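Local atomic coordinates of lipolytic enzyme, g-d-s-l (Clostridium thermocellum, PDB entry 2W47), a protein that carries, in the domain modelled here, a family 6 carbohydrate-binding module, a beta-sandwich that holds a glycan and a calcium ion. Residues A[18-23]-A[29-34]; A[70-75]-A[81-86]. All blocks are in the same frame, centred on the assembly; numbering follows the deposited sequence.

Contact 1 of 2, residues A[18-23]-A[29-34]; sequences ILETVN and SCYVNY. With CA (calcium ion), chain C; AQA (4-deoxy-beta-L-threo-hex-4-enopyranuronic acid), chain B.
E20 and Y31 meet through their polar ends on a short antiparallel beta hairpin, strands 17-20 and 31-34, which forms one wall of the glycan pocket of this family 6 carbohydrate-binding module. Both side chains leave the same face of the sheet as a hydrogen-bonded pair. Each CG lies between the backbone N and carbonyl carbon (chi1 74° in E20, 62° in Y31), standing both up from the strands. The E20 carboxylate is almost perpendicular to the tyrosine ring, planes 81° apart, and its OE1 accepts a hydrogen bond from Y31 OH (2.6 Å) on the anti side, slightly out of the carboxylate plane. The phenol oxygen also accepts from N23 N at 2.9 Å, so two bonds fix it. The backbone E20 O sits over one face of the ring, 3.4 Å from Y31 CD2. AQA O3 lies 2.8 Å from E20 OE1 and close to N23 OD1, which also accepts a hydrogen bond from AQA O2.

The other carboxylate oxygen reaches N33: ND2 lies 2.9 Å from E20 OE2 in a nearly straight bond, in the amide plane but above the carboxylate. That bond and the calcium bond of OD1 together hold the amide's rotation. On the reverse face L19 packs against V32 and C30 SG. N36 joins N33 and Y34 at the calcium ion, which N33 OD1 binds at 2.2 Å and AQA O6B at 2.3 Å.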
ATOM      1  N   ILE A  18      -3.085  -8.304 -10.037  1.00  8.40           N
ATOM      2  CA  ILE A  18      -3.816  -7.746 -11.175  1.00  8.34           C
ATOM      3  C   ILE A  18      -4.532  -6.463 -10.786  1.00  7.56           C
ATOM      4  O   ILE A  18      -4.664  -6.154  -9.598  1.00  7.60           O
ATOM      5  CB  ILE A  18      -4.844  -8.761 -11.745  1.00  8.55           C
ATOM      6  CG1 ILE A  18      -6.006  -9.002 -10.754  1.00  9.03           C
ATOM      7  CG2 ILE A  18      -4.137 -10.055 -12.155  1.00  9.78           C
ATOM      8  CD1 ILE A  18      -7.140  -9.890 -11.274  1.00  9.47           C
ATOM      9  N   LEU A  19      -4.998  -5.725 -11.792  1.00  7.19           N
ATOM     10  CA  LEU A  19      -5.916  -4.616 -11.598  1.00  7.40           C
ATOM     11  C   LEU A  19      -7.307  -5.144 -11.899  1.00  7.37           C
ATOM     12  O   LEU A  19      -7.530  -5.768 -12.943  1.00  7.48           O
ATOM     13  CB  LEU A  19      -5.588  -3.472 -12.559  1.00  7.33           C
ATOM     14  CG  LEU A  19      -4.193  -2.860 -12.426  1.00  7.34           C
ATOM     15  CD1 LEU A  19      -3.978  -1.746 -13.442  1.00  8.37           C
ATOM     16  CD2 LEU A  19      -3.965  -2.352 -11.004  1.00  9.34           C
ATOM     17  N   GLU A  20      -8.245  -4.910 -10.989  1.00  7.02           N
ATOM     18  CA  GLU A  20      -9.612  -5.376 -11.194  1.00  8.22           C
ATOM     19  C   GLU A  20     -10.626  -4.381 -10.654  1.00  7.60           C
ATOM     20  O   GLU A  20     -10.260  -3.373 -10.028  1.00  7.94           O
ATOM     21  CB  GLU A  20      -9.823  -6.774 -10.607  1.00  8.53           C
ATOM     22  CG  GLU A  20      -9.894  -6.820  -9.109  1.00  9.70           C
ATOM     23  CD  GLU A  20     -10.256  -8.186  -8.562  1.00  9.76           C
ATOM     24  OE1 GLU A  20     -10.821  -8.215  -7.448  1.00  9.65           O
ATOM     25  OE2 GLU A  20      -9.968  -9.214  -9.218  1.00 11.33           O
ATOM     26  N   THR A  21     -11.898  -4.679 -10.913  1.00  7.67           N
ATOM     27  CA  THR A  21     -12.999  -3.779 -10.560  1.00  8.28           C
ATOM     28  C   THR A  21     -14.144  -4.536  -9.891  1.00  8.85           C
ATOM     29  O   THR A  21     -15.241  -4.001  -9.750  1.00  9.33           O
ATOM     30  CB  THR A  21     -13.582  -3.116 -11.811  1.00  8.16           C
ATOM     31  OG1 THR A  21     -14.051  -4.151 -12.675  1.00  9.09           O
ATOM     32  CG2 THR A  21     -12.537  -2.285 -12.546  1.00  8.86           C
ATOM     33  N   VAL A  22     -13.880  -5.775  -9.479  1.00  9.23           N
ATOM     34  CA  VAL A  22     -14.920  -6.689  -8.988  1.00  9.57           C
ATOM     35  C   VAL A  22     -15.733  -6.164  -7.807  1.00  9.58           C
ATOM     36  O   VAL A  22     -16.960  -6.168  -7.845  1.00 10.29           O
ATOM     37  CB  VAL A  22     -14.310  -8.067  -8.623  1.00  9.23           C
ATOM     38  CG1 VAL A  22     -15.356  -9.008  -8.018  1.00 10.72           C
ATOM     39  CG2 VAL A  22     -13.684  -8.690  -9.854  1.00 10.88           C
ATOM     40  N   ASN A  23     -15.048  -5.714  -6.766  1.00  9.65           N
ATOM     41  CA  ASN A  23     -15.698  -5.321  -5.524  1.00 10.10           C
ATOM     42  C   ASN A  23     -15.907  -3.833  -5.433  1.00  9.97           C
ATOM     43  O   ASN A  23     -14.958  -3.058  -5.565  1.00 10.14           O
ATOM     44  CB  ASN A  23     -14.872  -5.798  -4.331  1.00 10.06           C
ATOM     45  CG  ASN A  23     -14.735  -7.294  -4.288  1.00 12.06           C
ATOM     46  OD1 ASN A  23     -13.627  -7.829  -4.370  1.00 13.62           O
ATOM     47  ND2 ASN A  23     -15.860  -7.987  -4.183  1.00 11.73           N
ATOM     48  N   SER A  29     -10.028   4.218 -11.182  1.00  9.88           N
ATOM     49  CA  SER A  29     -10.402   3.275 -12.225  1.00  9.46           C
ATOM     50  C   SER A  29     -10.476   1.816 -11.779  1.00  9.09           C
ATOM     51  O   SER A  29     -11.162   1.014 -12.413  1.00  9.60           O
ATOM     52  CB  SER A  29      -9.435   3.405 -13.397  1.00 10.15           C
ATOM     53  OG  SER A  29      -8.110   3.122 -12.986  1.00 11.42           O
ATOM     54  N   CYS A  30      -9.759   1.470 -10.709  1.00  8.52           N
ATOM     55  CA  CYS A  30      -9.611   0.072 -10.327  1.00  8.16           C
ATOM     56  C   CYS A  30      -8.842  -0.026  -9.020  1.00  7.68           C
ATOM     57  O   CYS A  30      -8.481   0.982  -8.418  1.00  7.74           O
ATOM     58  CB  CYS A  30      -8.861  -0.696 -11.433  1.00  8.66           C
ATOM     59  SG  CYS A  30      -7.193  -0.061 -11.789  1.00  9.77           S
ATOM     60  N   TYR A  31      -8.583  -1.258  -8.599  1.00  7.40           N
ATOM     61  CA  TYR A  31      -7.745  -1.534  -7.439  1.00  7.17           C
ATOM     62  C   TYR A  31      -6.894  -2.763  -7.746  1.00  7.18           C
ATOM     63  O   TYR A  31      -7.126  -3.457  -8.747  1.00  7.86           O
ATOM     64  CB  TYR A  31      -8.608  -1.744  -6.188  1.00  7.51           C
ATOM     65  CG  TYR A  31      -9.553  -2.924  -6.287  1.00  7.36           C
ATOM     66  CD1 TYR A  31      -9.136  -4.212  -5.932  1.00  8.16           C
ATOM     67  CD2 TYR A  31     -10.865  -2.756  -6.729  1.00  6.80           C
ATOM     68  CE1 TYR A  31      -9.994  -5.304  -6.025  1.00  7.62           C
ATOM     69  CE2 TYR A  31     -11.741  -3.839  -6.814  1.00  8.37           C
ATOM     70  CZ  TYR A  31     -11.304  -5.105  -6.452  1.00  7.46           C
ATOM     71  OH  TYR A  31     -12.165  -6.171  -6.546  1.00  8.52           O
ATOM     72  N   VAL A  32      -5.904  -3.017  -6.895  1.00  7.50           N
ATOM     73  CA  VAL A  32      -5.037  -4.183  -7.054  1.00  7.28           C
ATOM     74  C   VAL A  32      -5.565  -5.374  -6.270  1.00  7.50           C
ATOM     75  O   VAL A  32      -5.894  -5.258  -5.098  1.00  7.72           O
ATOM     76  CB  VAL A  32      -3.601  -3.901  -6.574  1.00  7.47           C
ATOM     77  CG1 VAL A  32      -2.710  -5.101  -6.856  1.00  8.21           C
ATOM     78  CG2 VAL A  32      -3.035  -2.671  -7.258  1.00  8.06           C
ATOM     79  N   ASN A  33      -5.628  -6.521  -6.937  1.00  7.31           N
ATOM     80  CA  ASN A  33      -5.908  -7.797  -6.299  1.00  7.44           C
ATOM     81  C   ASN A  33      -4.682  -8.679  -6.470  1.00  7.63           C
ATOM     82  O   ASN A  33      -4.333  -9.049  -7.590  1.00  7.56           O
ATOM     83  CB  ASN A  33      -7.160  -8.415  -6.930  1.00  7.94           C
ATOM     84  CG  ASN A  33      -7.403  -9.855  -6.513  1.00 10.18           C
ATOM     85  OD1 ASN A  33      -6.771 -10.382  -5.596  1.00  9.91           O
ATOM     86  ND2 ASN A  33      -8.315 -10.510  -7.221  1.00 13.67           N
ATOM     87  N   TYR A  34      -4.009  -8.972  -5.356  1.00  7.46           N
ATOM     88  CA  TYR A  34      -2.820  -9.813  -5.356  1.00  7.61           C
ATOM     89  C   TYR A  34      -3.180 -11.239  -5.744  1.00  8.10           C
ATOM     90  O   TYR A  34      -4.247 -11.726  -5.382  1.00  8.00           O
ATOM     91  CB  TYR A  34      -2.227  -9.858  -3.947  1.00  7.23           C
ATOM     92  CG  TYR A  34      -1.429  -8.645  -3.511  1.00  6.25           C
ATOM     93  CD1 TYR A  34      -2.055  -7.450  -3.170  1.00  6.74           C
ATOM     94  CD2 TYR A  34      -0.048  -8.722  -3.368  1.00  6.22           C
ATOM     95  CE1 TYR A  34      -1.329  -6.352  -2.734  1.00  6.64           C
ATOM     96  CE2 TYR A  34       0.696  -7.628  -2.929  1.00  6.81           C
ATOM     97  CZ  TYR A  34       0.046  -6.444  -2.624  1.00  6.19           C
ATOM     98  OH  TYR A  34       0.746  -5.338  -2.190  1.00  6.55           O
TER
HETATM   99 CA    CA C1137      -6.038 -11.604  -3.874  1.00 13.23          CA
HETATM  100  O6A AQA B   2      -8.960 -13.676  -1.676  1.00 15.19           O
HETATM  101  C6  AQA B   2      -8.898 -12.644  -2.400  1.00 16.56           C
HETATM  102  O6B AQA B   2      -7.830 -11.999  -2.563  1.00 16.51           O
HETATM  103  C5  AQA B   2     -10.005 -12.217  -3.009  1.00 16.81           C
HETATM  104  O5  AQA B   2     -11.222 -12.980  -2.763  1.00 18.59           O
HETATM  105  C4  AQA B   2      -9.998 -11.112  -3.790  1.00 17.67           C
HETATM  106  C3  AQA B   2     -11.200 -10.776  -4.650  1.00 18.65           C
HETATM  107  O3  AQA B   2     -11.251  -9.378  -4.966  1.00 17.80           O
HETATM  108  C2  AQA B   2     -12.450 -11.183  -3.879  1.00 19.05           C
HETATM  109  O2  AQA B   2     -13.630 -10.919  -4.638  1.00 18.01           O
HETATM  110  C1  AQA B   2     -12.385 -12.669  -3.539  1.00 19.93           C
HETATM  111  O   HOH W   1      -5.587  -9.242  -2.982  1.00  8.79           O
HETATM  112  O   HOH W   2      -7.321 -13.155  -5.107  1.00 21.64           O
HETATM  113  O   HOH W   3      -4.428 -11.981  -2.244  1.00  9.87           O

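Contact 2 of 2, residues A[70-75]-A[81-86]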
ATOM      1  N   MET A  70       2.175  -7.541   5.081  1.00  7.47           N
ATOM      2  CA  MET A  70       3.062  -7.213   3.970  1.00  7.40           C
ATOM      3  C   MET A  70       4.346  -6.586   4.448  1.00  7.38           C
ATOM      4  O   MET A  70       4.369  -5.854   5.440  1.00  7.98           O
ATOM      5  CB  MET A  70       2.380  -6.301   2.946  1.00  7.07           C
ATOM      6  CG  MET A  70       1.106  -6.890   2.380  1.00  6.95           C
ATOM      7  SD  MET A  70       0.719  -6.269   0.733  1.00  7.58           S
ATOM      8  CE  MET A  70      -0.048  -4.696   1.128  1.00  8.82           C
ATOM      9  N   ARG A  71       5.417  -6.898   3.730  1.00  7.54           N
ATOM     10  CA  ARG A  71       6.734  -6.338   3.970  0.50  8.17           C
ATOM     11  C   ARG A  71       6.839  -5.035   3.185  1.00  8.24           C
ATOM     12  O   ARG A  71       6.661  -5.029   1.967  1.00  7.54           O
ATOM     13  CB  ARG A  71       7.783  -7.338   3.479  0.50  8.46           C
ATOM     14  CG  ARG A  71       9.178  -7.183   4.067  0.50  8.52           C
ATOM     15  CD  ARG A  71      10.142  -8.240   3.521  0.50  9.24           C
ATOM     16  NE  ARG A  71       9.684  -9.603   3.787  0.50 10.50           N
ATOM     17  CZ  ARG A  71       9.125 -10.404   2.880  0.50 11.92           C
ATOM     18  NH1 ARG A  71       8.741 -11.620   3.234  0.50 13.56           N
ATOM     19  NH2 ARG A  71       8.948 -10.000   1.628  0.50 12.52           N
ATOM     20  N   ILE A  72       7.119  -3.943   3.878  1.00  8.10           N
ATOM     21  CA  ILE A  72       7.207  -2.632   3.248  1.00  8.15           C
ATOM     22  C   ILE A  72       8.649  -2.212   3.111  1.00  8.33           C
ATOM     23  O   ILE A  72       9.398  -2.184   4.091  1.00  8.55           O
ATOM     24  CB  ILE A  72       6.418  -1.557   4.034  1.00  8.36           C
ATOM     25  CG1 ILE A  72       5.043  -2.085   4.470  1.00  8.12           C
ATOM     26  CG2 ILE A  72       6.322  -0.255   3.221  1.00  9.34           C
ATOM     27  CD1 ILE A  72       4.135  -2.571   3.333  1.00  9.41           C
ATOM     28  N   THR A  73       9.020  -1.868   1.885  1.00  8.22           N
ATOM     29  CA  THR A  73      10.364  -1.394   1.602  1.00  8.25           C
ATOM     30  C   THR A  73      10.337  -0.001   0.980  1.00  8.52           C
ATOM     31  O   THR A  73       9.428   0.340   0.222  1.00  8.51           O
ATOM     32  CB  THR A  73      11.154  -2.362   0.689  1.00  8.10           C
ATOM     33  OG1 THR A  73      10.405  -2.623  -0.507  1.00  8.72           O
ATOM     34  CG2 THR A  73      11.437  -3.677   1.393  1.00  8.66           C
ATOM     35  N   VAL A  74      11.339   0.801   1.331  1.00  9.12           N
ATOM     36  CA  VAL A  74      11.559   2.102   0.705  1.00 10.34           C
ATOM     37  C   VAL A  74      12.951   2.042   0.113  1.00 10.63           C
ATOM     38  O   VAL A  74      13.940   1.875   0.833  1.00 10.65           O
ATOM     39  CB  VAL A  74      11.461   3.268   1.719  1.00 10.78           C
ATOM     40  CG1 VAL A  74      11.851   4.601   1.065  1.00 12.39           C
ATOM     41  CG2 VAL A  74      10.066   3.349   2.290  1.00 12.34           C
ATOM     42  N   ASN A  75      13.024   2.119  -1.213  1.00 11.24           N
ATOM     43  CA  ASN A  75      14.294   1.996  -1.920  1.00 11.65           C
ATOM     44  C   ASN A  75      14.997   0.667  -1.582  1.00 11.34           C
ATOM     45  O   ASN A  75      16.233   0.577  -1.550  1.00 12.51           O
ATOM     46  CB  ASN A  75      15.172   3.229  -1.643  1.00 11.99           C
ATOM     47  CG  ASN A  75      14.425   4.532  -1.891  1.00 13.81           C
ATOM     48  OD1 ASN A  75      14.392   5.439  -1.044  1.00 18.72           O
ATOM     49  ND2 ASN A  75      13.788   4.617  -3.042  1.00 11.14           N
ATOM     50  N   PRO A  81       8.979  -4.819   8.557  1.00 11.51           N
ATOM     51  CA  PRO A  81       9.045  -6.232   8.187  1.00 11.67           C
ATOM     52  C   PRO A  81       7.676  -6.889   8.012  1.00 10.93           C
ATOM     53  O   PRO A  81       7.503  -7.699   7.110  1.00 11.25           O
ATOM     54  CB  PRO A  81       9.808  -6.869   9.355  1.00 11.63           C
ATOM     55  CG  PRO A  81      10.642  -5.742   9.895  1.00 12.55           C
ATOM     56  CD  PRO A  81       9.761  -4.533   9.777  1.00 12.34           C
ATOM     57  N   SER A  82       6.714  -6.542   8.862  1.00 10.48           N
ATOM     58  CA  SER A  82       5.391  -7.144   8.782  1.00 10.27           C
ATOM     59  C   SER A  82       4.316  -6.145   9.166  1.00 10.45           C
ATOM     60  O   SER A  82       3.957  -6.008  10.339  1.00 11.49           O
ATOM     61  CB  SER A  82       5.314  -8.392   9.666  1.00 10.53           C
ATOM     62  OG  SER A  82       4.125  -9.102   9.398  1.00 11.63           O
ATOM     63  N   MET A  83       3.823  -5.431   8.159  1.00  9.30           N
ATOM     64  CA  MET A  83       2.742  -4.467   8.321  1.00  8.85           C
ATOM     65  C   MET A  83       1.416  -5.204   8.228  1.00  8.54           C
ATOM     66  O   MET A  83       1.172  -5.945   7.262  1.00  8.81           O
ATOM     67  CB  MET A  83       2.825  -3.389   7.237  1.00  9.08           C
ATOM     68  CG  MET A  83       1.775  -2.310   7.392  1.00  9.23           C
ATOM     69  SD  MET A  83       2.046  -0.998   6.199  1.00  9.31           S
ATOM     70  CE  MET A  83       0.602  -0.001   6.533  1.00  9.77           C
ATOM     71  N   ASP A  84       0.572  -5.016   9.239  1.00  8.78           N
ATOM     72  CA  ASP A  84      -0.719  -5.692   9.295  1.00  8.93           C
ATOM     73  C   ASP A  84      -1.760  -5.066   8.389  1.00  8.93           C
ATOM     74  O   ASP A  84      -1.872  -3.832   8.289  1.00  8.97           O
ATOM     75  CB  ASP A  84      -1.253  -5.707  10.733  1.00  9.58           C
ATOM     76  CG  ASP A  84      -0.393  -6.529  11.665  1.00 11.20           C
ATOM     77  OD1 ASP A  84       0.261  -7.486  11.210  1.00 11.86           O
ATOM     78  OD2 ASP A  84      -0.375  -6.209  12.872  1.00 15.28           O
ATOM     79  N   PHE A  85      -2.514  -5.948   7.737  1.00  8.11           N
ATOM     80  CA  PHE A  85      -3.687  -5.594   6.961  1.00  8.12           C
ATOM     81  C   PHE A  85      -4.791  -6.521   7.427  1.00  8.17           C
ATOM     82  O   PHE A  85      -5.076  -7.556   6.820  1.00  7.92           O
ATOM     83  CB  PHE A  85      -3.391  -5.723   5.469  1.00  8.22           C
ATOM     84  CG  PHE A  85      -2.415  -4.694   4.979  1.00  7.39           C
ATOM     85  CD1 PHE A  85      -2.870  -3.471   4.494  1.00  7.70           C
ATOM     86  CD2 PHE A  85      -1.038  -4.916   5.075  1.00  7.13           C
ATOM     87  CE1 PHE A  85      -1.977  -2.498   4.067  1.00  7.49           C
ATOM     88  CE2 PHE A  85      -0.138  -3.949   4.656  1.00  8.03           C
ATOM     89  CZ  PHE A  85      -0.616  -2.733   4.147  1.00  8.23           C
ATOM     90  N   VAL A  86      -5.402  -6.133   8.542  1.00  8.45           N
ATOM     91  CA  VAL A  86      -6.378  -6.976   9.217  1.00  8.94           C
ATOM     92  C   VAL A  86      -7.694  -6.993   8.455  1.00  8.45           C
ATOM     93  O   VAL A  86      -7.937  -6.151   7.578  1.00  9.06           O
ATOM     94  CB  VAL A  86      -6.599  -6.555  10.706  1.00  8.84           C
ATOM     95  CG1 VAL A  86      -5.284  -6.583  11.473  1.00 10.72           C
ATOM     96  CG2 VAL A  86      -7.245  -5.169  10.818  1.00  9.74           C
TER
HETATM   97  O   HOH W   4       9.128  -9.789   6.428  1.00 17.15           O
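M70 and M83 form an antiparallel hydrogen-bonded pair in the hairpin of strands 70-74 and 77-83, at one margin of a sheet of the beta-sandwich; M70 N gives to M83 O at 2.9 Å and M83 N returns a bond to M70 O at 2.8 Å. The chain turns a corner at P81 and S82.

From this pair M70 reaches F85, with its CE over the ring face and the two side chains crossing at about a right angle. The bend at chi3 (-81°) brings the terminal methyl back over the ring: M70 CE stands 3.9 Å from the F85 centroid, 24° off the normal, a CH-pi contact displaced toward the rim at CE2 and CZ. The sulfur lies farther off and oblique, completing a Met-aromatic contact. Y60 meets F85 edge-to-face, and P121 touches both M70 and F85.

M83 is extended, and its sulfur meets I72 at an oblique angle, SD 3.6 Å from I72 CG1. I99 and A97 of strand 95-103 lie against M83, so this apolar patch faces the other sheet and belongs to the sandwich core.

R71 starts away from 81-86, yet its CG passes 3.5 Å from P81 O. In the conformer of R71 described here, one water joins the two residues, accepting from R71 NE and donating to P81 O, 2.7 Å each.

How the contacts relate
Both contacts are beta hairpins of one module, met in series along the chain, with centres about 20 Å apart and on opposite sides of the chain centre. Contact 1 carries four of the glycan-pocket residues and two of the three calcium-site residues. Contact 2 lies deeper, in the sandwich, and the M70 side chain is about 10 Å from the calcium ion and about 11 Å from AQA. The two nevertheless touch: Y34 OH packs 3.1 Å from M70 SD. Y34 thus spans both regions, its backbone oxygen on the calcium and its hydroxyl hydrogen-bonded to A112 O beside M70. R68, just before strand 70-74, also reaches AQA.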